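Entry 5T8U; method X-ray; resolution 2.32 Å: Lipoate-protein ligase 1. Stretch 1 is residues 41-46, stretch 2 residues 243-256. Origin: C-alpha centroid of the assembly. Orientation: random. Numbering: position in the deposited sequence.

Stretch 1, residues 41-46: KYLNIN
Stretch 2, residues 243-256: VHYIDQNNNITKNP

How do the two backbones run where they meet? Stretch 1 finishes a helix at Tyr42 (phi/psi -68/-42), and Leu43 (-67/155) leaves helical geometry. Stretch 2 passes from strand 244-245 through a type I turn, Ile246 to Asn249, closed by Asn249 N to Ile246 O at 3.0 Å, into helix 250-253. The CA atoms of Tyr42 and Asn251 lie 5.7 Å apart, those of Leu43 and Asn249 7.5 Å.

What ties the helix end to the turn? The CA-to-CB bond of Asn249 (chi1 t, chi2 -40°) points toward stretch 1, and its ND2 donates to Tyr42 O at 3.2 Å. The same amide caps its own helix: OD1 accepts a weak bond from Ile252 N at 3.4 Å. One side chain thus serves one helix's end and another's start.

Where is the apolar packing? The CA-to-CB bond of Leu43 (chi1 m, chi2 t) points away from stretch 2, yet its CD2 reaches Ile246 CG2 at 3.8 Å and Ile252 CD1 at 4.1 Å. Tyr42 CB meets Ile252 CG1 at 4.1 Å.

How do the rings sit? Tyr42 (chi1 -74°, chi2 -88°) has Asn255 ND2 at its edge, 3.9 Å from CE1. His244 (chi1 -73°, chi2 77°) takes Leu43 CD1 over one face, 4.3 Å from CD2 of His244, while Ile45 CD1 approaches His244 NE2 obliquely at 3.4 Å.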

# COMPACT_ATOMS: atom_id res chain seq x y z
N LYS A 41 -20.08 12.83 5.48
CA LYS A 41 -21.35 12.83 4.76
C LYS A 41 -21.66 11.45 4.19
O LYS A 41 -22.82 11.01 4.21
CB LYS A 41 -21.34 13.88 3.65
CG LYS A 41 -22.65 13.97 2.88
CD LYS A 41 -22.61 15.05 1.82
CE LYS A 41 -23.92 15.11 1.05
NZ LYS A 41 -23.91 16.16 -0.01
N TYR A 42 -20.65 10.75 3.67
CA TYR A 42 -20.88 9.41 3.16
C TYR A 42 -21.20 8.45 4.29
O TYR A 42 -22.10 7.61 4.17
CB TYR A 42 -19.66 8.94 2.36
CG TYR A 42 -19.58 9.61 1.01
CD1 TYR A 42 -20.23 9.07 -0.10
CD2 TYR A 42 -18.89 10.81 0.84
CE1 TYR A 42 -20.17 9.69 -1.33
CE2 TYR A 42 -18.83 11.43 -0.39
CZ TYR A 42 -19.47 10.87 -1.47
OH TYR A 42 -19.41 11.49 -2.70
N LEU A 43 -20.48 8.55 5.41
CA LEU A 43 -21.03 8.07 6.66
C LEU A 43 -22.23 8.94 7.04
O LEU A 43 -22.34 10.09 6.62
CB LEU A 43 -19.98 8.10 7.77
CG LEU A 43 -18.64 7.40 7.50
CD1 LEU A 43 -17.73 7.57 8.71
CD2 LEU A 43 -18.84 5.93 7.17
N ASN A 44 -23.14 8.37 7.83
CA ASN A 44 -24.35 9.08 8.22
C ASN A 44 -24.16 9.88 9.51
O ASN A 44 -25.13 10.11 10.25
CB ASN A 44 -25.51 8.10 8.36
CG ASN A 44 -25.84 7.41 7.05
OD1 ASN A 44 -25.91 8.05 6.00
ND2 ASN A 44 -26.06 6.11 7.10
N ILE A 45 -22.93 10.31 9.80
CA ILE A 45 -22.62 11.04 11.02
C ILE A 45 -23.11 12.48 10.90
O ILE A 45 -24.06 12.88 11.58
CB ILE A 45 -21.11 10.99 11.33
CG1 ILE A 45 -20.66 9.54 11.56
CG2 ILE A 45 -20.78 11.83 12.56
CD1 ILE A 45 -19.16 9.35 11.62
N ASN A 46 -22.46 13.25 10.03
CA ASN A 46 -22.78 14.66 9.85
C ASN A 46 -23.02 14.94 8.37
O ASN A 46 -22.64 14.16 7.49
CB ASN A 46 -21.66 15.56 10.38
CG ASN A 46 -22.08 17.01 10.50
OD1 ASN A 46 -22.93 17.48 9.75
ND2 ASN A 46 -21.49 17.71 11.46
N VAL A 243 -16.99 2.09 16.35
CA VAL A 243 -16.60 1.29 15.19
C VAL A 243 -17.69 1.41 14.14
O VAL A 243 -18.86 1.13 14.41
CB VAL A 243 -16.37 -0.18 15.56
CG1 VAL A 243 -15.97 -1.00 14.33
CG2 VAL A 243 -15.30 -0.30 16.64
N HIS A 244 -17.31 1.83 12.93
CA HIS A 244 -18.23 1.92 11.81
C HIS A 244 -18.01 0.76 10.84
O HIS A 244 -16.88 0.29 10.66
CB HIS A 244 -18.06 3.25 11.06
CG HIS A 244 -18.60 4.43 11.80
ND1 HIS A 244 -17.94 5.01 12.86
CD2 HIS A 244 -19.74 5.14 11.63
CE1 HIS A 244 -18.65 6.03 13.31
NE2 HIS A 244 -19.74 6.13 12.58
N TYR A 245 -19.10 0.30 10.24
CA TYR A 245 -19.07 -0.78 9.26
C TYR A 245 -19.52 -0.23 7.91
O TYR A 245 -20.65 0.26 7.78
CB TYR A 245 -19.97 -1.94 9.71
CG TYR A 245 -19.49 -2.62 10.97
CD1 TYR A 245 -18.78 -3.81 10.91
CD2 TYR A 245 -19.73 -2.06 12.22
CE1 TYR A 245 -18.32 -4.43 12.06
CE2 TYR A 245 -19.28 -2.67 13.38
CZ TYR A 245 -18.58 -3.85 13.29
OH TYR A 245 -18.13 -4.47 14.44
N ILE A 246 -18.63 -0.31 6.92
CA ILE A 246 -18.84 0.38 5.65
C ILE A 246 -19.06 -0.57 4.48
O ILE A 246 -19.53 -0.12 3.42
CB ILE A 246 -17.66 1.33 5.34
CG1 ILE A 246 -16.34 0.56 5.32
CG2 ILE A 246 -17.61 2.45 6.37
CD1 ILE A 246 -15.16 1.37 4.81
N ASP A 247 -18.73 -1.86 4.62
CA ASP A 247 -18.90 -2.78 3.51
C ASP A 247 -20.34 -2.88 3.02
O ASP A 247 -20.58 -3.41 1.93
CB ASP A 247 -18.38 -4.17 3.89
CG ASP A 247 -19.07 -4.72 5.12
OD1 ASP A 247 -19.44 -3.93 6.01
OD2 ASP A 247 -19.23 -5.96 5.21
N GLN A 248 -21.30 -2.38 3.80
CA GLN A 248 -22.70 -2.34 3.39
C GLN A 248 -23.27 -0.93 3.35
O GLN A 248 -24.46 -0.77 3.04
CB GLN A 248 -23.55 -3.22 4.33
CG GLN A 248 -23.70 -4.65 3.84
CD GLN A 248 -23.90 -5.63 4.98
OE1 GLN A 248 -24.48 -5.30 6.01
NE2 GLN A 248 -23.41 -6.85 4.79
N ASN A 249 -22.47 0.09 3.65
CA ASN A 249 -22.92 1.48 3.55
C ASN A 249 -23.17 1.80 2.09
O ASN A 249 -22.24 2.08 1.33
CB ASN A 249 -21.88 2.41 4.16
CG ASN A 249 -22.32 3.86 4.15
OD1 ASN A 249 -22.91 4.33 3.19
ND2 ASN A 249 -22.03 4.57 5.24
N ASN A 250 -24.45 1.78 1.69
CA ASN A 250 -24.79 1.93 0.28
C ASN A 250 -24.32 3.26 -0.29
O ASN A 250 -24.05 3.36 -1.49
CB ASN A 250 -26.30 1.77 0.10
CG ASN A 250 -26.75 0.34 0.25
OD1 ASN A 250 -26.17 -0.58 -0.35
ND2 ASN A 250 -27.79 0.12 1.05
N ASN A 251 -24.22 4.31 0.54
CA ASN A 251 -23.68 5.57 0.05
C ASN A 251 -22.25 5.41 -0.45
O ASN A 251 -21.83 6.12 -1.37
CB ASN A 251 -23.73 6.63 1.15
CG ASN A 251 -25.14 7.08 1.48
OD1 ASN A 251 -26.00 7.15 0.60
ND2 ASN A 251 -25.39 7.38 2.75
N ILE A 252 -21.50 4.48 0.13
CA ILE A 252 -20.12 4.24 -0.28
C ILE A 252 -20.04 3.21 -1.40
O ILE A 252 -19.34 3.42 -2.40
CB ILE A 252 -19.28 3.80 0.95
CG1 ILE A 252 -19.27 4.90 2.01
CG2 ILE A 252 -17.85 3.44 0.53
CD1 ILE A 252 -18.56 4.52 3.30
N THR A 253 -20.74 2.09 -1.25
CA THR A 253 -20.58 0.95 -2.16
C THR A 253 -21.54 0.97 -3.33
O THR A 253 -21.37 0.18 -4.27
CB THR A 253 -20.74 -0.36 -1.39
OG1 THR A 253 -20.49 -1.47 -2.27
CG2 THR A 253 -22.14 -0.49 -0.79
N LYS A 254 -22.55 1.84 -3.32
CA LYS A 254 -23.46 2.01 -4.45
C LYS A 254 -23.12 3.25 -5.27
O LYS A 254 -23.85 3.59 -6.20
CB LYS A 254 -24.90 2.09 -3.96
N ASN A 255 -22.02 3.93 -4.94
CA ASN A 255 -21.63 5.13 -5.66
C ASN A 255 -21.05 4.75 -7.03
O ASN A 255 -20.40 3.72 -7.17
CB ASN A 255 -20.60 5.91 -4.86
CG ASN A 255 -20.24 7.24 -5.50
OD1 ASN A 255 -19.54 7.28 -6.51
ND2 ASN A 255 -20.71 8.33 -4.91
N PRO A 256 -21.28 5.58 -8.06
CA PRO A 256 -20.67 5.28 -9.36
C PRO A 256 -19.15 5.29 -9.32
O PRO A 256 -18.51 4.51 -10.03
CB PRO A 256 -21.22 6.38 -10.28
CG PRO A 256 -22.40 6.94 -9.57
CD PRO A 256 -22.11 6.79 -8.12